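Local coordinates for protein fibrillarin-like rRNA/tRNA 2'-O-methyltransferase (Methanocaldococcus jannaschii, PDB 1FBN) that probably methylates ribose 2'-hydroxyls of rRNA and tRNA with S-adenosyl-L-methionine as methyl donor, at sites chosen by a guide RNA in box C/D ribonucleoprotein particles, at residues N55-A60 and G86-H91; L81-G86 and A103-P108; G203-V208 and G225-K230. All blocks are in the same frame, centred on the assembly; numbering follows the deposited sequence.

Interaction 1: N55-A60 and G86-H91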
ATOM      1  N   ASN A  55      -2.915  11.325   6.002  1.00 23.20           N
ATOM      2  CA  ASN A  55      -4.197  11.264   6.701  1.00 24.79           C
ATOM      3  C   ASN A  55      -5.222  10.506   5.857  1.00 26.02           C
ATOM      4  O   ASN A  55      -6.270  10.096   6.355  1.00 29.00           O
ATOM      5  CB  ASN A  55      -4.724  12.674   6.978  1.00 25.87           C
ATOM      6  CG  ASN A  55      -3.848  13.448   7.933  1.00 27.65           C
ATOM      7  OD1 ASN A  55      -3.824  13.170   9.131  1.00 32.29           O
ATOM      8  ND2 ASN A  55      -3.125  14.433   7.410  1.00 29.23           N
ATOM      9  N   LYS A  56      -4.918  10.341   4.572  1.00 27.54           N
ATOM     10  CA  LYS A  56      -5.800   9.651   3.634  1.00 26.50           C
ATOM     11  C   LYS A  56      -5.222   8.342   3.092  1.00 25.05           C
ATOM     12  O   LYS A  56      -5.938   7.553   2.483  1.00 26.39           O
ATOM     13  CB  LYS A  56      -6.166  10.589   2.477  1.00 28.04           C
ATOM     14  CG  LYS A  56      -7.367  11.487   2.760  1.00 35.55           C
ATOM     15  CD  LYS A  56      -7.184  12.306   4.032  1.00 45.27           C
ATOM     16  CE  LYS A  56      -8.521  12.736   4.640  1.00 50.35           C
ATOM     17  NZ  LYS A  56      -8.366  13.328   6.009  1.00 50.54           N
ATOM     18  N   SER A  57      -3.936   8.105   3.342  1.00 22.90           N
ATOM     19  CA  SER A  57      -3.259   6.901   2.869  1.00 19.47           C
ATOM     20  C   SER A  57      -2.345   6.306   3.940  1.00 19.52           C
ATOM     21  O   SER A  57      -1.379   6.940   4.366  1.00 18.84           O
ATOM     22  CB  SER A  57      -2.450   7.222   1.609  1.00 17.82           C
ATOM     23  OG  SER A  57      -1.688   6.104   1.172  1.00 19.52           O
ATOM     24  N   LYS A  58      -2.641   5.075   4.351  1.00 17.28           N
ATOM     25  CA  LYS A  58      -1.850   4.391   5.371  1.00 18.99           C
ATOM     26  C   LYS A  58      -0.397   4.154   4.941  1.00 20.50           C
ATOM     27  O   LYS A  58       0.507   4.115   5.783  1.00 19.51           O
ATOM     28  CB  LYS A  58      -2.505   3.063   5.763  1.00 18.86           C
ATOM     29  CG  LYS A  58      -3.878   3.206   6.405  1.00 19.49           C
ATOM     30  CD  LYS A  58      -4.415   1.858   6.868  1.00 22.81           C
ATOM     31  CE  LYS A  58      -5.878   1.953   7.258  1.00 24.75           C
ATOM     32  NZ  LYS A  58      -6.722   2.329   6.083  1.00 28.58           N
ATOM     33  N   LEU A  59      -0.178   3.979   3.638  1.00 18.24           N
ATOM     34  CA  LEU A  59       1.169   3.765   3.115  1.00 17.57           C
ATOM     35  C   LEU A  59       1.969   5.068   3.240  1.00 17.64           C
ATOM     36  O   LEU A  59       3.139   5.049   3.635  1.00 16.91           O
ATOM     37  CB  LEU A  59       1.112   3.279   1.663  1.00 16.74           C
ATOM     38  CG  LEU A  59       2.443   2.932   0.996  1.00 16.72           C
ATOM     39  CD1 LEU A  59       3.261   2.004   1.887  1.00 17.83           C
ATOM     40  CD2 LEU A  59       2.185   2.292  -0.359  1.00 16.86           C
ATOM     41  N   ALA A  60       1.328   6.199   2.940  1.00 17.18           N
ATOM     42  CA  ALA A  60       1.983   7.503   3.074  1.00 16.67           C
ATOM     43  C   ALA A  60       2.295   7.745   4.552  1.00 17.36           C
ATOM     44  O   ALA A  60       3.361   8.253   4.895  1.00 17.88           O
ATOM     45  CB  ALA A  60       1.090   8.611   2.544  1.00 16.51           C
ATOM     46  N   GLY A  86      -9.603   4.567  -4.240  1.00 28.52           N
ATOM     47  CA  GLY A  86      -8.585   4.912  -5.217  1.00 25.52           C
ATOM     48  C   GLY A  86      -7.361   5.663  -4.723  1.00 24.03           C
ATOM     49  O   GLY A  86      -6.376   5.758  -5.452  1.00 22.18           O
ATOM     50  N   THR A  87      -7.401   6.158  -3.487  1.00 24.05           N
ATOM     51  CA  THR A  87      -6.293   6.932  -2.908  1.00 23.69           C
ATOM     52  C   THR A  87      -4.924   6.259  -2.980  1.00 21.37           C
ATOM     53  O   THR A  87      -4.080   6.669  -3.771  1.00 22.53           O
ATOM     54  CB  THR A  87      -6.583   7.342  -1.443  1.00 24.41           C
ATOM     55  OG1 THR A  87      -7.807   8.084  -1.388  1.00 29.89           O
ATOM     56  CG2 THR A  87      -5.463   8.209  -0.895  1.00 24.19           C
ATOM     57  N   THR A  88      -4.699   5.234  -2.161  1.00 19.65           N
ATOM     58  CA  THR A  88      -3.410   4.547  -2.171  1.00 18.39           C
ATOM     59  C   THR A  88      -3.108   3.894  -3.524  1.00 19.52           C
ATOM     60  O   THR A  88      -1.993   4.017  -4.031  1.00 19.29           O
ATOM     61  CB  THR A  88      -3.285   3.535  -1.011  1.00 17.80           C
ATOM     62  OG1 THR A  88      -3.464   4.225   0.233  1.00 19.95           O
ATOM     63  CG2 THR A  88      -1.909   2.875  -1.010  1.00 13.91           C
ATOM     64  N   PRO A  89      -4.099   3.208  -4.138  1.00 20.78           N
ATOM     65  CA  PRO A  89      -3.847   2.576  -5.439  1.00 19.72           C
ATOM     66  C   PRO A  89      -3.349   3.556  -6.506  1.00 18.61           C
ATOM     67  O   PRO A  89      -2.518   3.199  -7.329  1.00 20.38           O
ATOM     68  CB  PRO A  89      -5.213   2.002  -5.799  1.00 20.14           C
ATOM     69  CG  PRO A  89      -5.737   1.579  -4.472  1.00 20.13           C
ATOM     70  CD  PRO A  89      -5.414   2.788  -3.614  1.00 18.84           C
ATOM     71  N   SER A  90      -3.830   4.796  -6.485  1.00 18.33           N
ATOM     72  CA  SER A  90      -3.383   5.768  -7.481  1.00 18.34           C
ATOM     73  C   SER A  90      -1.897   6.106  -7.327  1.00 18.36           C
ATOM     74  O   SER A  90      -1.172   6.208  -8.318  1.00 19.00           O
ATOM     75  CB  SER A  90      -4.240   7.037  -7.440  1.00 16.53           C
ATOM     76  OG  SER A  90      -4.103   7.730  -6.215  1.00 18.92           O
ATOM     77  N   HIS A  91      -1.445   6.247  -6.083  1.00 18.19           N
ATOM     78  CA  HIS A  91      -0.046   6.563  -5.809  1.00 18.09           C
ATOM     79  C   HIS A  91       0.870   5.378  -6.076  1.00 18.15           C
ATOM     80  O   HIS A  91       1.995   5.553  -6.541  1.00 18.54           O
ATOM     81  CB  HIS A  91       0.132   7.067  -4.374  1.00 16.36           C
ATOM     82  CG  HIS A  91      -0.301   8.487  -4.177  1.00 16.97           C
ATOM     83  ND1 HIS A  91      -1.503   8.829  -3.595  1.00 19.78           N
ATOM     84  CD2 HIS A  91       0.313   9.654  -4.480  1.00 16.00           C
ATOM     85  CE1 HIS A  91      -1.608  10.146  -3.547  1.00 14.56           C
ATOM     86  NE2 HIS A  91      -0.519  10.670  -4.077  1.00 18.43           N
TER
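Lys56 meets Thr87 through its backbone more than its side chain: Lys56 O lies 3.5 Å from Thr87 CG2, and the long amine chain, bent at chi2, leads away from the contact. Ser57 provides the one hydrogen bond across the contact. Its hydroxyl is anti to the backbone N (chi1 175°), and Ser57 OG reaches Thr88 OG1 at 2.8 Å, a hydrogen bond in which either oxygen could be the donor. Ser57 is also the N-cap residue of helix 58-64, its OG accepting a weak bond from Ala60 N at 3.5 Å, and that oxygen has a further weak partner in Trp52 NE1. Ser57 CB adds apolar contact, 4.0 Å from Thr87 CG2. The chain of Lys58 turns to a salt bridge with Asp150, a predicted S-adenosyl-L-methionine-binding residue. Leu59 then crosses Thr88 at about a right angle, Leu59 CB lying 4.1 Å from Thr88 CG2. Thr88 thus splits its branches, hydroxyl to the serine and methyl to the leucine; a valine here would probably leave Ser57 OG without its hydroxyl mate across the contact. Thr87 and Thr88 are themselves predicted to bind the methyl donor, consistent with this contact bordering the cofactor site. The contact brings the starts of helices 58-64 and 87-95 together, with Ser57 and Thr88 CA atoms 5.6 Å apart. Tyr80 of strand 77-81 touches Thr88, Tyr148 of strand 144-149 lies against Leu59, and Trp52, in the loop before, touches both Leu59 and Ala60.

Interaction 2: L81-G86 and A103-P108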
ATOM      1  N   LEU A  81      -4.794  -5.665  -1.902  1.00 19.83           N
ATOM      2  CA  LEU A  81      -5.954  -6.233  -1.222  1.00 20.49           C
ATOM      3  C   LEU A  81      -6.533  -5.231  -0.224  1.00 22.56           C
ATOM      4  O   LEU A  81      -5.800  -4.636   0.566  1.00 21.87           O
ATOM      5  CB  LEU A  81      -5.549  -7.518  -0.489  1.00 18.13           C
ATOM      6  CG  LEU A  81      -4.738  -8.557  -1.278  1.00 19.88           C
ATOM      7  CD1 LEU A  81      -4.187  -9.624  -0.349  1.00 18.49           C
ATOM      8  CD2 LEU A  81      -5.589  -9.179  -2.365  1.00 20.44           C
ATOM      9  N   GLY A  82      -7.847  -5.032  -0.272  1.00 22.99           N
ATOM     10  CA  GLY A  82      -8.478  -4.107   0.653  1.00 24.73           C
ATOM     11  C   GLY A  82      -9.326  -3.034   0.004  1.00 25.05           C
ATOM     12  O   GLY A  82      -9.009  -2.558  -1.089  1.00 23.43           O
ATOM     13  N   ALA A  83     -10.397  -2.648   0.696  1.00 24.60           N
ATOM     14  CA  ALA A  83     -11.324  -1.620   0.222  1.00 25.04           C
ATOM     15  C   ALA A  83     -10.620  -0.288  -0.005  1.00 26.00           C
ATOM     16  O   ALA A  83      -9.815   0.156   0.815  1.00 25.47           O
ATOM     17  CB  ALA A  83     -12.467  -1.438   1.218  1.00 23.39           C
ATOM     18  N   SER A  84     -10.934   0.350  -1.123  1.00 27.25           N
ATOM     19  CA  SER A  84     -10.328   1.631  -1.448  1.00 27.99           C
ATOM     20  C   SER A  84     -11.153   2.406  -2.457  1.00 27.88           C
ATOM     21  O   SER A  84     -11.812   1.822  -3.320  1.00 25.30           O
ATOM     22  CB  SER A  84      -8.912   1.429  -2.002  1.00 29.29           C
ATOM     23  OG  SER A  84      -8.314   2.670  -2.354  1.00 28.32           O
ATOM     24  N   ALA A  85     -11.119   3.729  -2.314  1.00 29.31           N
ATOM     25  CA  ALA A  85     -11.815   4.635  -3.216  1.00 31.89           C
ATOM     26  C   ALA A  85     -10.822   5.107  -4.288  1.00 32.60           C
ATOM     27  O   ALA A  85     -11.149   5.959  -5.119  1.00 34.09           O
ATOM     28  CB  ALA A  85     -12.383   5.823  -2.443  1.00 32.36           C
ATOM     29  N   GLY A  86      -9.603   4.567  -4.240  1.00 28.52           N
ATOM     30  CA  GLY A  86      -8.585   4.912  -5.217  1.00 25.52           C
ATOM     31  C   GLY A  86      -7.361   5.663  -4.723  1.00 24.03           C
ATOM     32  O   GLY A  86      -6.376   5.758  -5.452  1.00 22.18           O
ATOM     33  N   ALA A 103      -5.901  -4.927  -8.379  1.00 19.05           N
ATOM     34  CA  ALA A 103      -6.743  -4.459  -7.285  1.00 17.91           C
ATOM     35  C   ALA A 103      -7.931  -5.386  -7.049  1.00 18.71           C
ATOM     36  O   ALA A 103      -8.862  -5.431  -7.856  1.00 18.92           O
ATOM     37  CB  ALA A 103      -7.220  -3.041  -7.571  1.00 17.37           C
ATOM     38  N   ILE A 104      -7.900  -6.108  -5.932  1.00 17.18           N
ATOM     39  CA  ILE A 104      -8.969  -7.041  -5.577  1.00 17.76           C
ATOM     40  C   ILE A 104     -10.031  -6.359  -4.712  1.00 20.17           C
ATOM     41  O   ILE A 104      -9.722  -5.841  -3.636  1.00 19.93           O
ATOM     42  CB  ILE A 104      -8.420  -8.270  -4.792  1.00 17.15           C
ATOM     43  CG1 ILE A 104      -7.178  -8.849  -5.484  1.00 17.54           C
ATOM     44  CG2 ILE A 104      -9.505  -9.332  -4.628  1.00 13.27           C
ATOM     45  CD1 ILE A 104      -7.397  -9.324  -6.901  1.00 13.65           C
ATOM     46  N   GLU A 105     -11.275  -6.353  -5.192  1.00 20.71           N
ATOM     47  CA  GLU A 105     -12.395  -5.759  -4.456  1.00 20.32           C
ATOM     48  C   GLU A 105     -13.606  -6.688  -4.516  1.00 22.54           C
ATOM     49  O   GLU A 105     -13.924  -7.235  -5.573  1.00 20.89           O
ATOM     50  CB  GLU A 105     -12.775  -4.383  -5.022  1.00 20.44           C
ATOM     51  CG  GLU A 105     -11.674  -3.324  -4.981  1.00 20.20           C
ATOM     52  CD  GLU A 105     -11.146  -3.042  -3.582  1.00 24.10           C
ATOM     53  OE1 GLU A 105     -11.820  -3.376  -2.585  1.00 26.07           O
ATOM     54  OE2 GLU A 105     -10.036  -2.481  -3.477  1.00 25.15           O
ATOM     55  N   TYR A 106     -14.278  -6.860  -3.379  1.00 23.57           N
ATOM     56  CA  TYR A 106     -15.448  -7.733  -3.302  1.00 26.54           C
ATOM     57  C   TYR A 106     -16.759  -7.073  -3.737  1.00 24.42           C
ATOM     58  O   TYR A 106     -17.534  -7.657  -4.497  1.00 24.63           O
ATOM     59  CB  TYR A 106     -15.596  -8.296  -1.886  1.00 31.83           C
ATOM     60  CG  TYR A 106     -16.776  -9.223  -1.731  1.00 40.77           C
ATOM     61  CD1 TYR A 106     -16.693 -10.555  -2.132  1.00 43.90           C
ATOM     62  CD2 TYR A 106     -17.996  -8.759  -1.229  1.00 44.52           C
ATOM     63  CE1 TYR A 106     -17.794 -11.405  -2.043  1.00 49.06           C
ATOM     64  CE2 TYR A 106     -19.106  -9.599  -1.137  1.00 48.15           C
ATOM     65  CZ  TYR A 106     -18.996 -10.922  -1.549  1.00 50.88           C
ATOM     66  OH  TYR A 106     -20.087 -11.760  -1.480  1.00 55.37           O
ATOM     67  N   ALA A 107     -17.001  -5.859  -3.254  1.00 22.99           N
ATOM     68  CA  ALA A 107     -18.227  -5.131  -3.570  1.00 21.14           C
ATOM     69  C   ALA A 107     -18.184  -4.335  -4.872  1.00 20.38           C
ATOM     70  O   ALA A 107     -17.299  -3.504  -5.070  1.00 18.83           O
ATOM     71  CB  ALA A 107     -18.595  -4.208  -2.413  1.00 19.60           C
ATOM     72  N   PRO A 108     -19.159  -4.574  -5.774  1.00 21.03           N
ATOM     73  CA  PRO A 108     -19.254  -3.883  -7.062  1.00 21.63           C
ATOM     74  C   PRO A 108     -19.278  -2.366  -6.894  1.00 23.24           C
ATOM     75  O   PRO A 108     -18.752  -1.638  -7.732  1.00 24.26           O
ATOM     76  CB  PRO A 108     -20.575  -4.396  -7.623  1.00 21.36           C
ATOM     77  CG  PRO A 108     -20.602  -5.799  -7.129  1.00 22.90           C
ATOM     78  CD  PRO A 108     -20.172  -5.643  -5.690  1.00 20.62           C
TER
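Leu81 and Ile104 lie side by side and point the same way, on one face of the sheet, with Leu81 CD2 3.5 Å from Ile104 CG1. That methyl also reaches the branch point, Ile104 CB, at 3.8 Å. Tyr137 touches both side chains, extending the apolar patch. One residue further along, Glu105 presents its acid end to the backbone of the facing loop. Its chain is bent at chi2 (-58°), which turns CD back from an extended course, and the carboxylate closes on the Gly82 carbonyl: Glu105 OE2 is 2.6 Å from Gly82 O. The second oxygen, Glu105 OE1, sits 3.3 Å from Ala83 CA. In the loop itself Ser84 OG accepts from Gly86 N at 3.0 Å, an ST turn just before helix 87-95, whose N-cap is Gly86. Ile110 and Met111 of helix 108-117 pack against Glu105. The arrangement is consistent with the cofactor-binding end of a Rossmann-like methyltransferase fold: the glycine-containing loop after strand 77-81 faces an acidic residue at the end of the parallel neighbour, strand 100-105, and Glu105 and Tyr106 are predicted to bind S-adenosyl-L-methionine.

Interaction 3: G203-V208 and G225-K230; sequences GGFKIV and GIWEGK
Strands 205-208 and 225-227 run antiparallel at 152°, their axes approaching to 4.3 Å, as one end of the beta hairpin formed by 205-212 and 220-227. Lys206 and Ile226 form the hydrogen-bonded pair: Lys206 N donates to Ile226 O at 3.0 Å, and Ile226 N returns a bond to Lys206 O. Phe205 opposite Trp227 and Ile207 opposite Gly225 are non-hydrogen-bonded pairs. Across the first of these, the edge of the tryptophan meets the face of the phenylalanine in a T-shaped (edge-to-face) contact, with planes at 58° and Trp227 CE3 3.6 Å above the centre of the Phe205 ring. Trp227 CG stands anti to the backbone N, on the side of the carbonyl carbon. At the phenylalanine's rim, Phe205 CD1 lies 3.6 Å from Gly225 O. Leu168 and Ala164 touch the side chains of both Phe205 and Trp227, tying this face to helix 156-167 and the short strand after it. Val208 and Ile226 cross at about a right angle, Val208 CG1 being 3.9 Å from Ile226 CG1. Gly204 ends helix 189-203 in a Schellman motif, and a CB there would clash with Trp227 CZ3. The pairing extends past the strand through Glu228 N, which donates to Gly204 O at 2.9 Å with a C=O...N angle of 178°.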
ATOM      1  N   GLY A 203       3.788 -18.199   9.370  1.00 26.23           N
ATOM      2  CA  GLY A 203       3.242 -18.384   8.037  1.00 25.87           C
ATOM      3  C   GLY A 203       4.256 -18.375   6.907  1.00 25.65           C
ATOM      4  O   GLY A 203       3.936 -18.788   5.791  1.00 27.65           O
ATOM      5  N   GLY A 204       5.461 -17.879   7.174  1.00 24.72           N
ATOM      6  CA  GLY A 204       6.486 -17.857   6.145  1.00 23.61           C
ATOM      7  C   GLY A 204       7.147 -16.516   5.891  1.00 23.00           C
ATOM      8  O   GLY A 204       7.922 -16.379   4.947  1.00 22.63           O
ATOM      9  N   PHE A 205       6.845 -15.525   6.724  1.00 21.81           N
ATOM     10  CA  PHE A 205       7.425 -14.193   6.581  1.00 21.39           C
ATOM     11  C   PHE A 205       8.529 -13.898   7.588  1.00 21.20           C
ATOM     12  O   PHE A 205       8.498 -14.382   8.716  1.00 22.96           O
ATOM     13  CB  PHE A 205       6.348 -13.115   6.755  1.00 19.92           C
ATOM     14  CG  PHE A 205       5.474 -12.924   5.555  1.00 18.69           C
ATOM     15  CD1 PHE A 205       5.939 -12.216   4.449  1.00 17.25           C
ATOM     16  CD2 PHE A 205       4.173 -13.416   5.543  1.00 17.26           C
ATOM     17  CE1 PHE A 205       5.122 -12.001   3.346  1.00 18.04           C
ATOM     18  CE2 PHE A 205       3.341 -13.207   4.442  1.00 16.72           C
ATOM     19  CZ  PHE A 205       3.818 -12.496   3.341  1.00 18.60           C
ATOM     20  N   LYS A 206       9.508 -13.110   7.160  1.00 22.18           N
ATOM     21  CA  LYS A 206      10.591 -12.664   8.033  1.00 24.00           C
ATOM     22  C   LYS A 206      10.312 -11.167   8.114  1.00 21.57           C
ATOM     23  O   LYS A 206      10.403 -10.461   7.110  1.00 19.16           O
ATOM     24  CB  LYS A 206      11.966 -12.927   7.410  1.00 25.95           C
ATOM     25  CG  LYS A 206      13.134 -12.455   8.279  1.00 31.91           C
ATOM     26  CD  LYS A 206      14.486 -12.836   7.675  1.00 38.47           C
ATOM     27  CE  LYS A 206      15.651 -12.159   8.394  1.00 40.35           C
ATOM     28  NZ  LYS A 206      15.838 -12.655   9.792  1.00 42.84           N
ATOM     29  N   ILE A 207       9.898 -10.703   9.290  1.00 21.07           N
ATOM     30  CA  ILE A 207       9.562  -9.292   9.478  1.00 22.89           C
ATOM     31  C   ILE A 207      10.788  -8.381   9.425  1.00 21.95           C
ATOM     32  O   ILE A 207      11.688  -8.488  10.264  1.00 23.76           O
ATOM     33  CB  ILE A 207       8.783  -9.074  10.797  1.00 22.99           C
ATOM     34  CG1 ILE A 207       7.541  -9.981  10.839  1.00 23.25           C
ATOM     35  CG2 ILE A 207       8.401  -7.602  10.949  1.00 21.65           C
ATOM     36  CD1 ILE A 207       6.546  -9.780   9.695  1.00 19.32           C
ATOM     37  N   VAL A 208      10.810  -7.489   8.432  1.00 19.00           N
ATOM     38  CA  VAL A 208      11.928  -6.566   8.232  1.00 19.58           C
ATOM     39  C   VAL A 208      11.641  -5.104   8.569  1.00 19.97           C
ATOM     40  O   VAL A 208      12.560  -4.287   8.599  1.00 19.16           O
ATOM     41  CB  VAL A 208      12.520  -6.665   6.792  1.00 21.43           C
ATOM     42  CG1 VAL A 208      13.107  -8.056   6.565  1.00 19.62           C
ATOM     43  CG2 VAL A 208      11.463  -6.347   5.741  1.00 16.44           C
ATOM     44  N   GLY A 225       7.390  -7.752   5.494  1.00 18.20           N
ATOM     45  CA  GLY A 225       8.150  -8.977   5.646  1.00 18.58           C
ATOM     46  C   GLY A 225       8.543  -9.592   4.321  1.00 21.47           C
ATOM     47  O   GLY A 225       7.878  -9.371   3.306  1.00 20.47           O
ATOM     48  N   ILE A 226       9.662 -10.313   4.319  1.00 22.72           N
ATOM     49  CA  ILE A 226      10.140 -10.988   3.113  1.00 25.69           C
ATOM     50  C   ILE A 226       9.573 -12.401   3.118  1.00 25.35           C
ATOM     51  O   ILE A 226       9.640 -13.098   4.132  1.00 23.88           O
ATOM     52  CB  ILE A 226      11.682 -11.070   3.054  1.00 26.73           C
ATOM     53  CG1 ILE A 226      12.281  -9.670   3.106  1.00 33.16           C
ATOM     54  CG2 ILE A 226      12.125 -11.763   1.769  1.00 26.17           C
ATOM     55  CD1 ILE A 226      13.767  -9.615   2.775  1.00 39.99           C
ATOM     56  N   TRP A 227       8.992 -12.801   1.991  1.00 25.45           N
ATOM     57  CA  TRP A 227       8.399 -14.124   1.850  1.00 28.61           C
ATOM     58  C   TRP A 227       9.463 -15.190   1.628  1.00 33.64           C
ATOM     59  O   TRP A 227      10.077 -15.258   0.565  1.00 31.01           O
ATOM     60  CB  TRP A 227       7.410 -14.122   0.688  1.00 26.60           C
ATOM     61  CG  TRP A 227       6.708 -15.428   0.469  1.00 25.09           C
ATOM     62  CD1 TRP A 227       6.747 -16.196  -0.658  1.00 25.79           C
ATOM     63  CD2 TRP A 227       5.827 -16.101   1.383  1.00 24.36           C
ATOM     64  NE1 TRP A 227       5.943 -17.301  -0.508  1.00 26.34           N
ATOM     65  CE2 TRP A 227       5.367 -17.269   0.734  1.00 23.19           C
ATOM     66  CE3 TRP A 227       5.378 -15.829   2.684  1.00 21.80           C
ATOM     67  CZ2 TRP A 227       4.479 -18.165   1.342  1.00 23.06           C
ATOM     68  CZ3 TRP A 227       4.495 -16.720   3.287  1.00 21.51           C
ATOM     69  CH2 TRP A 227       4.056 -17.873   2.614  1.00 24.24           C
ATOM     70  N   GLU A 228       9.675 -16.019   2.647  1.00 39.59           N
ATOM     71  CA  GLU A 228      10.663 -17.090   2.585  1.00 48.14           C
ATOM     72  C   GLU A 228      10.057 -18.306   1.886  1.00 52.23           C
ATOM     73  O   GLU A 228      10.661 -18.875   0.979  1.00 54.79           O
ATOM     74  CB  GLU A 228      11.113 -17.486   4.000  1.00 52.09           C
ATOM     75  CG  GLU A 228      11.440 -16.323   4.949  1.00 57.74           C
ATOM     76  CD  GLU A 228      12.714 -15.575   4.585  1.00 61.72           C
ATOM     77  OE1 GLU A 228      13.808 -16.024   4.994  1.00 64.05           O
ATOM     78  OE2 GLU A 228      12.621 -14.529   3.909  1.00 63.91           O
ATOM     79  N   GLY A 229       8.857 -18.689   2.317  1.00 55.61           N
ATOM     80  CA  GLY A 229       8.177 -19.838   1.742  1.00 61.02           C
ATOM     81  C   GLY A 229       7.285 -20.508   2.769  1.00 65.65           C
ATOM     82  O   GLY A 229       6.987 -19.915   3.805  1.00 67.50           O
ATOM     83  N   LYS A 230       6.869 -21.746   2.497  1.00 69.51           N
ATOM     84  CA  LYS A 230       6.004 -22.499   3.412  1.00 72.34           C
ATOM     85  C   LYS A 230       6.691 -22.853   4.733  1.00 74.79           C
ATOM     86  O   LYS A 230       7.529 -23.781   4.734  1.00 76.65           O
ATOM     87  CB  LYS A 230       5.486 -23.782   2.747  1.00 70.82           C
ATOM     88  CG  LYS A 230       4.319 -23.584   1.791  1.00 70.78           C
ATOM     89  CD  LYS A 230       4.720 -22.805   0.551  1.00 70.39           C
ATOM     90  CE  LYS A 230       3.548 -22.663  -0.397  1.00 69.91           C
ATOM     91  NZ  LYS A 230       3.005 -23.989  -0.805  1.00 69.69           N
ATOM     92  OXT LYS A 230       6.373 -22.202   5.755  1.00 76.50           O
TER

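In the fold
Interactions 1 and 2 share Gly86 and touch where Pro89 CD meets Ser84 OG at 3.2 Å; they hold successive parts of the loop and helix that follow strand 77-81, and both contain predicted cofactor-binding residues. Interaction 3 stands apart, its centre about 24 and 25 Å from theirs, although it reaches the same seven-stranded sheet as interaction 2, at the hairpin edge. All are partly buried, centred about 7, 12 and 18 Å from the chain centre, interaction 1 the innermost and interaction 3 the most peripheral. Side-chain hydroxyls bridge two helix starts in interaction 1, a carboxylate faces a loop carbonyl in interaction 2, and interaction 3 combines regular backbone bonds with aromatic packing.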